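Local coordinates for ESAT-6-like protein EsxG (Mycobacterium smegmatis, PDB 3Q4H) that is a secreted protein of the WXG100 family, CFP-10 subfamily, and probably works as a helical-hairpin partner of an ESAT-6-like protein, at residues A[7-10]-A[11-15]. Numbering follows the deposited sequence.
Sequences AHIP and QLIAS
A chi1 of -70° turns CG1 of Ile13 away from the carbonyl carbon, and an extended chi2 of 164° then sends CD1 back toward the start of the helix, where it meets Ile9 CG2 at 3.7 Å. In Ile9 it is CG2 that stands anti to the backbone N; this lays it beside the carbonyl carbon, on the side of the following turn, and CG2 rather than CG1 takes the touch. The two side chains lie slantwise to each other one turn apart. The carbonyl oxygen of Ile9 accepts the amide of Ile13, N to O 2.9 Å, in an almost straight bond with an N-H...O angle of 176°. Leu12 N to His8 O and Ala14 N to Pro10 O flank it with two more i to i+4 bonds, both more bent. Pro10, which has no amide hydrogen to give, is tolerated near the start of helix 8-38 because first-turn amides need no partner within the helix. This helix is the first arm of the helical hairpin characteristic of WXG100 proteins, and the pair Ile9 and Ile13 faces helix 79-94, packing on Val85. Pro10 and Gln11 pack on Gln35 of a second copy of the protein, while Leu12 and Ser15 each touch an apolar side chain on the chain of a different protein. Leu12 CD2 approaches the His8 ring obliquely, 4.4 Å from NE2, a loose contact. Gln11 stretches out beyond CG and runs back toward Ala7, with CG 3.6 Å from Ala7 O. Its own carbonyl oxygen is gripped twice, by the amide of Ser15 and, from the opposite face of the carbonyl plane, by the hydroxyl, with Ser15 OG 3.1 Å from Gln11 O.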
ATOM      1  N   ALA A   7       4.891   0.572  23.109  1.00 53.40           N
ATOM      2  CA  ALA A   7       5.763   0.604  21.925  1.00 51.31           C
ATOM      3  C   ALA A   7       5.380  -0.506  20.945  1.00 49.59           C
ATOM      4  O   ALA A   7       5.825  -0.512  19.796  1.00 48.14           O
ATOM      5  CB  ALA A   7       7.224   0.471  22.329  1.00 53.11           C
ATOM      6  N   HIS A   8       4.565  -1.448  21.423  1.00 50.24           N
ATOM      7  CA  HIS A   8       3.925  -2.482  20.594  1.00 48.74           C
ATOM      8  C   HIS A   8       2.960  -1.885  19.547  1.00 45.09           C
ATOM      9  O   HIS A   8       2.724  -2.493  18.502  1.00 43.52           O
ATOM     10  CB  HIS A   8       3.212  -3.483  21.536  1.00 51.49           C
ATOM     11  CG  HIS A   8       2.170  -4.345  20.883  1.00 52.53           C
ATOM     12  ND1 HIS A   8       2.435  -5.619  20.420  1.00 55.22           N
ATOM     13  CD2 HIS A   8       0.846  -4.141  20.677  1.00 53.29           C
ATOM     14  CE1 HIS A   8       1.328  -6.148  19.929  1.00 54.88           C
ATOM     15  NE2 HIS A   8       0.348  -5.272  20.072  1.00 54.09           N
ATOM     16  N   ILE A   9       2.419  -0.697  19.822  1.00 43.73           N
ATOM     17  CA  ILE A   9       1.411  -0.080  18.945  1.00 41.09           C
ATOM     18  C   ILE A   9       1.997   0.394  17.596  1.00 37.81           C
ATOM     19  O   ILE A   9       1.476   0.031  16.537  1.00 35.93           O
ATOM     20  CB  ILE A   9       0.647   1.070  19.673  1.00 42.15           C
ATOM     21  CG1 ILE A   9      -0.246   0.510  20.786  1.00 44.98           C
ATOM     22  CG2 ILE A   9      -0.189   1.876  18.697  1.00 40.63           C
ATOM     23  CD1 ILE A   9      -1.412  -0.341  20.287  1.00 45.57           C
ATOM     24  N   PRO A  10       3.078   1.199  17.628  1.00 36.56           N
ATOM     25  CA  PRO A  10       3.768   1.532  16.389  1.00 34.19           C
ATOM     26  C   PRO A  10       4.205   0.327  15.552  1.00 32.62           C
ATOM     27  O   PRO A  10       4.179   0.400  14.325  1.00 30.86           O
ATOM     28  CB  PRO A  10       4.994   2.291  16.881  1.00 35.31           C
ATOM     29  CG  PRO A  10       4.559   2.933  18.110  1.00 37.05           C
ATOM     30  CD  PRO A  10       3.562   2.026  18.746  1.00 38.14           C
ATOM     31  N   GLN A  11       4.612  -0.759  16.204  1.00 33.20           N
ATOM     32  CA  GLN A  11       4.998  -1.969  15.485  1.00 32.29           C
ATOM     33  C   GLN A  11       3.801  -2.574  14.764  1.00 30.28           C
ATOM     34  O   GLN A  11       3.903  -2.961  13.602  1.00 28.69           O
ATOM     35  CB  GLN A  11       5.627  -2.982  16.434  1.00 34.76           C
ATOM     36  CG  GLN A  11       6.964  -2.514  16.975  1.00 37.48           C
ATOM     37  CD  GLN A  11       7.630  -3.518  17.901  1.00 41.95           C
ATOM     38  OE1 GLN A  11       8.224  -3.146  18.917  1.00 43.78           O
ATOM     39  NE2 GLN A  11       7.538  -4.799  17.555  1.00 44.33           N
ATOM     40  N   LEU A  12       2.666  -2.632  15.454  1.00 30.34           N
ATOM     41  CA  LEU A  12       1.431  -3.154  14.880  1.00 29.35           C
ATOM     42  C   LEU A  12       0.982  -2.327  13.682  1.00 27.04           C
ATOM     43  O   LEU A  12       0.742  -2.873  12.604  1.00 25.99           O
ATOM     44  CB  LEU A  12       0.329  -3.171  15.936  1.00 30.97           C
ATOM     45  CG  LEU A  12      -1.029  -3.762  15.544  1.00 31.84           C
ATOM     46  CD1 LEU A  12      -0.907  -5.220  15.062  1.00 31.81           C
ATOM     47  CD2 LEU A  12      -2.015  -3.655  16.718  1.00 33.95           C
ATOM     48  N   ILE A  13       0.865  -1.015  13.889  1.00 26.62           N
ATOM     49  CA  ILE A  13       0.509  -0.059  12.839  1.00 24.67           C
ATOM     50  C   ILE A  13       1.414  -0.232  11.630  1.00 23.18           C
ATOM     51  O   ILE A  13       0.942  -0.254  10.496  1.00 22.12           O
ATOM     52  CB  ILE A  13       0.658   1.398  13.332  1.00 25.35           C
ATOM     53  CG1 ILE A  13      -0.409   1.734  14.373  1.00 26.66           C
ATOM     54  CG2 ILE A  13       0.590   2.391  12.164  1.00 23.54           C
ATOM     55  CD1 ILE A  13      -0.095   2.972  15.169  1.00 27.17           C
ATOM     56  N   ALA A  14       2.715  -0.347  11.879  1.00 23.45           N
ATOM     57  CA  ALA A  14       3.680  -0.512  10.808  1.00 22.52           C
ATOM     58  C   ALA A  14       3.410  -1.836  10.106  1.00 22.34           C
ATOM     59  O   ALA A  14       3.228  -1.868   8.895  1.00 21.38           O
ATOM     60  CB  ALA A  14       5.098  -0.454  11.347  1.00 23.17           C
ATOM     61  N   SER A  15       3.336  -2.920  10.873  1.00 24.01           N
ATOM     62  CA  SER A  15       3.104  -4.249  10.299  1.00 24.35           C
ATOM     63  C   SER A  15       1.866  -4.291   9.419  1.00 23.34           C
ATOM     64  O   SER A  15       1.867  -4.921   8.373  1.00 22.54           O
ATOM     65  CB  SER A  15       2.976  -5.306  11.399  1.00 26.29           C
ATOM     66  OG  SER A  15       4.232  -5.581  11.993  1.00 28.35           O
TER